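Long-range contact in uncharacterized protein (Bacteroides caccae, PDB 3NO2), which is of unknown function but folds as a six-bladed beta-propeller: residues Gln232-Leu246 with Gln258-Ile271. Sequence-based numbering, arbitrary orientation.
Sequences QGHDREAGKGKHPQL and QLNDKVKFGMISTI
The side chain of Q245 reaches into the bend that 258-271 makes after L259. Its CB is nearest L259 O, with CD1 of I268 slightly farther off, and CG passes G266 O. CD lies beside N and O of D261. The turn at chi2 (67°) brings the amide back. There OE1 accepts a nearly straight hydrogen bond from D261 N at 2.9 Å. NE2 lies against CA of K262 and donates a hydrogen bond to a water that bonds to N260 OD1. This fixes the rotation of the amide.

N260 lies just past the end of strand 255-259. With its CG anti to the backbone N (chi1 -168°), it crosses P244, and its ND2 donates to K242 O at 2.9 Å from well above the carbonyl plane. ND2 also bonds to OE1 of Q258, which packs against CB and CG of P244. Further out, K262 lays CE beside G239 O, then bends at chi4 to put NZ 2.9 Å from G241 O. The selenium of M267 touches CA of G233 at 3.5 Å.

A classic beta bulge sets Q245 and L246 opposite L259. L259 N bonds to L246 O, while Q245 N makes a weak bond to L259 O. A second water joins Q245 O to I268 N. L246 lies alongside L259, CD2 to CD1 3.8 Å, and its CD2 meets CD1 of I271 at 3.6 Å.

The loop 232-245 links strands 226-231 and 246-249 of one blade. Its partner leaves that blade's outermost strand, 255-259, for the C-terminal strand 270-274, which pairs with 6-10 in the next blade and closes the six-bladed propeller in the velcro manner. I268 and I271 touch C229, and L259 and F265 rest on I20, across the blade junction.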
# COMPACT_ATOMS: atom_id res chain seq x y z
N GLN A 232 -10.24 6.95 -5.84
CA GLN A 232 -11.02 7.67 -6.83
C GLN A 232 -10.47 9.05 -7.20
O GLN A 232 -11.15 9.82 -7.90
CB GLN A 232 -12.48 7.77 -6.39
CG GLN A 232 -13.10 6.34 -6.32
CD GLN A 232 -14.41 6.27 -5.60
OE1 GLN A 232 -15.27 7.12 -5.75
NE2 GLN A 232 -14.59 5.17 -4.84
N GLY A 233 -9.24 9.35 -6.85
CA GLY A 233 -8.71 10.71 -7.03
C GLY A 233 -8.29 11.07 -8.44
O GLY A 233 -7.93 12.24 -8.66
N HIS A 234 -8.32 10.14 -9.39
CA HIS A 234 -8.00 10.45 -10.76
C HIS A 234 -9.22 10.45 -11.66
O HIS A 234 -9.07 10.60 -12.89
CB HIS A 234 -6.94 9.48 -11.33
CG HIS A 234 -5.56 9.66 -10.79
ND1 HIS A 234 -4.56 8.74 -11.00
CD2 HIS A 234 -5.02 10.65 -10.03
CE1 HIS A 234 -3.44 9.17 -10.41
NE2 HIS A 234 -3.71 10.31 -9.81
N ASP A 235 -10.42 10.28 -11.12
CA ASP A 235 -11.57 10.32 -12.00
C ASP A 235 -12.64 11.25 -11.44
O ASP A 235 -13.25 10.93 -10.44
CB ASP A 235 -12.03 8.89 -12.27
CG ASP A 235 -13.09 8.80 -13.37
OD1 ASP A 235 -13.64 9.85 -13.78
OD2 ASP A 235 -13.37 7.68 -13.79
N ARG A 236 -12.83 12.36 -12.16
CA ARG A 236 -13.86 13.38 -11.88
C ARG A 236 -15.28 12.82 -11.97
O ARG A 236 -16.21 13.41 -11.43
CB ARG A 236 -13.72 14.60 -12.82
N GLU A 237 -15.45 11.70 -12.67
CA GLU A 237 -16.76 11.03 -12.72
C GLU A 237 -17.09 10.21 -11.49
O GLU A 237 -18.27 9.94 -11.25
CB GLU A 237 -16.87 10.14 -13.96
CG GLU A 237 -16.78 10.92 -15.27
CD GLU A 237 -17.90 11.95 -15.41
OE1 GLU A 237 -19.08 11.53 -15.49
OE2 GLU A 237 -17.59 13.16 -15.42
N ALA A 238 -16.08 9.79 -10.71
CA ALA A 238 -16.33 8.94 -9.56
C ALA A 238 -17.22 9.62 -8.51
O ALA A 238 -18.11 8.99 -7.90
CB ALA A 238 -14.99 8.50 -8.93
N GLY A 239 -16.99 10.92 -8.31
CA GLY A 239 -17.78 11.69 -7.34
C GLY A 239 -19.25 11.85 -7.68
O GLY A 239 -20.05 12.18 -6.81
N LYS A 240 -19.60 11.64 -8.94
CA LYS A 240 -20.99 11.75 -9.39
C LYS A 240 -21.80 10.49 -9.06
O LYS A 240 -23.05 10.51 -9.16
CB LYS A 240 -21.02 12.00 -10.90
CG LYS A 240 -20.26 13.27 -11.29
CD LYS A 240 -20.39 13.54 -12.78
CE LYS A 240 -19.74 14.89 -13.13
NZ LYS A 240 -19.62 15.08 -14.60
N GLY A 241 -21.09 9.42 -8.69
CA GLY A 241 -21.71 8.13 -8.36
C GLY A 241 -21.43 7.70 -6.94
O GLY A 241 -20.85 8.45 -6.14
N LYS A 242 -21.90 6.50 -6.61
CA LYS A 242 -21.66 5.84 -5.30
C LYS A 242 -20.83 4.58 -5.56
O LYS A 242 -21.31 3.43 -5.57
CB LYS A 242 -22.97 5.53 -4.57
CG LYS A 242 -23.75 6.81 -4.23
CD LYS A 242 -25.16 6.48 -3.79
CE LYS A 242 -26.03 7.75 -3.74
NZ LYS A 242 -25.51 8.67 -2.71
N HIS A 243 -19.54 4.85 -5.77
CA HIS A 243 -18.54 3.82 -5.98
C HIS A 243 -17.77 3.61 -4.69
O HIS A 243 -17.33 4.57 -4.08
CB HIS A 243 -17.58 4.27 -7.07
CG HIS A 243 -18.26 4.55 -8.36
ND1 HIS A 243 -18.76 3.55 -9.14
CD2 HIS A 243 -18.59 5.72 -8.96
CE1 HIS A 243 -19.35 4.09 -10.21
NE2 HIS A 243 -19.25 5.40 -10.12
N PRO A 244 -17.68 2.37 -4.23
CA PRO A 244 -17.07 2.14 -2.93
C PRO A 244 -15.60 2.53 -2.86
O PRO A 244 -14.82 2.31 -3.80
CB PRO A 244 -17.22 0.64 -2.72
CG PRO A 244 -17.35 0.06 -4.10
CD PRO A 244 -18.12 1.11 -4.87
N GLN A 245 -15.23 3.12 -1.73
CA GLN A 245 -13.85 3.41 -1.44
C GLN A 245 -13.02 2.16 -1.19
O GLN A 245 -11.80 2.13 -1.46
CB GLN A 245 -13.71 4.32 -0.23
CG GLN A 245 -14.22 5.74 -0.37
CD GLN A 245 -15.72 5.86 -0.53
OE1 GLN A 245 -16.46 5.18 0.19
NE2 GLN A 245 -16.18 6.69 -1.48
N LEU A 246 -13.64 1.12 -0.69
CA LEU A 246 -12.98 -0.07 -0.22
C LEU A 246 -13.96 -1.23 -0.40
O LEU A 246 -15.13 -1.10 -0.07
CB LEU A 246 -12.59 0.08 1.26
CG LEU A 246 -12.03 -1.15 1.92
CD1 LEU A 246 -10.67 -1.52 1.31
CD2 LEU A 246 -11.91 -0.96 3.47
N GLN A 258 -18.40 -3.65 1.75
CA GLN A 258 -17.78 -2.46 1.22
C GLN A 258 -18.00 -1.26 2.10
O GLN A 258 -18.97 -1.22 2.87
CB GLN A 258 -18.33 -2.15 -0.19
CG GLN A 258 -19.84 -1.79 -0.23
CD GLN A 258 -20.33 -1.73 -1.63
OE1 GLN A 258 -20.28 -0.67 -2.29
NE2 GLN A 258 -20.84 -2.88 -2.14
N LEU A 259 -17.12 -0.28 1.94
CA LEU A 259 -17.33 1.09 2.40
C LEU A 259 -17.68 1.94 1.20
O LEU A 259 -16.95 1.87 0.18
CB LEU A 259 -16.05 1.68 3.04
CG LEU A 259 -15.52 0.94 4.26
CD1 LEU A 259 -14.27 1.65 4.79
CD2 LEU A 259 -16.59 0.78 5.37
N ASN A 260 -18.78 2.66 1.26
CA ASN A 260 -19.31 3.39 0.12
C ASN A 260 -20.02 4.65 0.63
O ASN A 260 -21.26 4.70 0.74
CB ASN A 260 -20.26 2.49 -0.69
CG ASN A 260 -20.62 3.07 -2.04
OD1 ASN A 260 -20.31 4.23 -2.35
ND2 ASN A 260 -21.22 2.25 -2.89
N ASP A 261 -19.23 5.67 0.94
CA ASP A 261 -19.75 6.93 1.46
C ASP A 261 -18.60 7.93 1.37
O ASP A 261 -17.70 7.93 2.18
CB ASP A 261 -20.27 6.77 2.87
CG ASP A 261 -21.01 8.00 3.35
OD1 ASP A 261 -20.65 9.10 2.90
OD2 ASP A 261 -21.91 7.89 4.22
N LYS A 262 -18.66 8.74 0.31
CA LYS A 262 -17.57 9.65 -0.00
C LYS A 262 -17.57 10.88 0.90
O LYS A 262 -16.63 11.66 0.82
CB LYS A 262 -17.64 10.08 -1.50
CG LYS A 262 -18.81 11.01 -1.84
CD LYS A 262 -18.98 11.18 -3.37
CE LYS A 262 -20.43 11.53 -3.74
NZ LYS A 262 -21.31 10.30 -3.90
N VAL A 263 -18.59 11.06 1.74
CA VAL A 263 -18.61 12.11 2.76
C VAL A 263 -18.04 11.59 4.07
O VAL A 263 -17.19 12.21 4.74
CB VAL A 263 -20.06 12.66 2.94
CG1 VAL A 263 -20.10 13.67 4.08
CG2 VAL A 263 -20.56 13.31 1.62
N LYS A 264 -18.46 10.38 4.45
CA LYS A 264 -18.04 9.78 5.68
C LYS A 264 -16.59 9.34 5.63
O LYS A 264 -15.91 9.41 6.63
CB LYS A 264 -18.95 8.57 5.98
CG LYS A 264 -18.83 7.91 7.30
CD LYS A 264 -19.89 6.77 7.40
CE LYS A 264 -19.84 6.03 8.70
NZ LYS A 264 -20.73 4.79 8.69
N PHE A 265 -16.16 8.77 4.49
CA PHE A 265 -14.83 8.23 4.34
C PHE A 265 -14.05 9.08 3.32
O PHE A 265 -14.57 9.41 2.26
CB PHE A 265 -14.89 6.77 3.84
CG PHE A 265 -15.76 5.87 4.68
CD1 PHE A 265 -15.44 5.60 6.00
CD2 PHE A 265 -16.93 5.35 4.17
CE1 PHE A 265 -16.28 4.83 6.80
CE2 PHE A 265 -17.76 4.55 4.95
CZ PHE A 265 -17.42 4.29 6.24
N GLY A 266 -12.84 9.43 3.65
CA GLY A 266 -11.95 10.00 2.65
C GLY A 266 -11.50 8.94 1.66
O GLY A 266 -11.86 7.75 1.73
N MSE A 267 -10.67 9.35 0.73
CA MSE A 267 -10.13 8.47 -0.28
C MSE A 267 -9.09 7.56 0.34
O MSE A 267 -8.19 8.00 1.06
CB MSE A 267 -9.55 9.28 -1.40
CG MSE A 267 -10.56 10.19 -2.08
SE MSE A 267 -9.99 10.91 -3.76
CE MSE A 267 -8.74 12.07 -3.03
N ILE A 268 -9.25 6.26 0.17
CA ILE A 268 -8.42 5.23 0.77
C ILE A 268 -7.52 4.61 -0.29
O ILE A 268 -7.97 4.13 -1.33
CB ILE A 268 -9.31 4.16 1.42
CG1 ILE A 268 -10.08 4.75 2.60
CG2 ILE A 268 -8.44 2.96 1.88
CD1 ILE A 268 -11.18 3.81 3.16
N SER A 269 -6.21 4.59 -0.01
CA SER A 269 -5.24 3.89 -0.86
C SER A 269 -4.48 2.81 -0.11
O SER A 269 -3.76 2.05 -0.73
CB SER A 269 -4.26 4.82 -1.56
OG SER A 269 -3.50 5.55 -0.61
N THR A 270 -4.65 2.72 1.22
CA THR A 270 -3.90 1.79 2.05
C THR A 270 -4.76 1.30 3.20
O THR A 270 -5.58 2.04 3.75
CB THR A 270 -2.56 2.43 2.52
OG1 THR A 270 -1.83 1.56 3.39
CG2 THR A 270 -2.76 3.77 3.22
N ILE A 271 -4.51 0.05 3.60
CA ILE A 271 -5.28 -0.62 4.65
C ILE A 271 -4.43 -1.62 5.38
O ILE A 271 -3.59 -2.26 4.77
CB ILE A 271 -6.51 -1.33 4.04
CG1 ILE A 271 -7.39 -1.98 5.09
CG2 ILE A 271 -6.10 -2.38 2.99
CD1 ILE A 271 -8.80 -2.30 4.57
O HOH W 1 -10.62 4.64 -1.85
O HOH W 2 -18.99 6.69 -2.66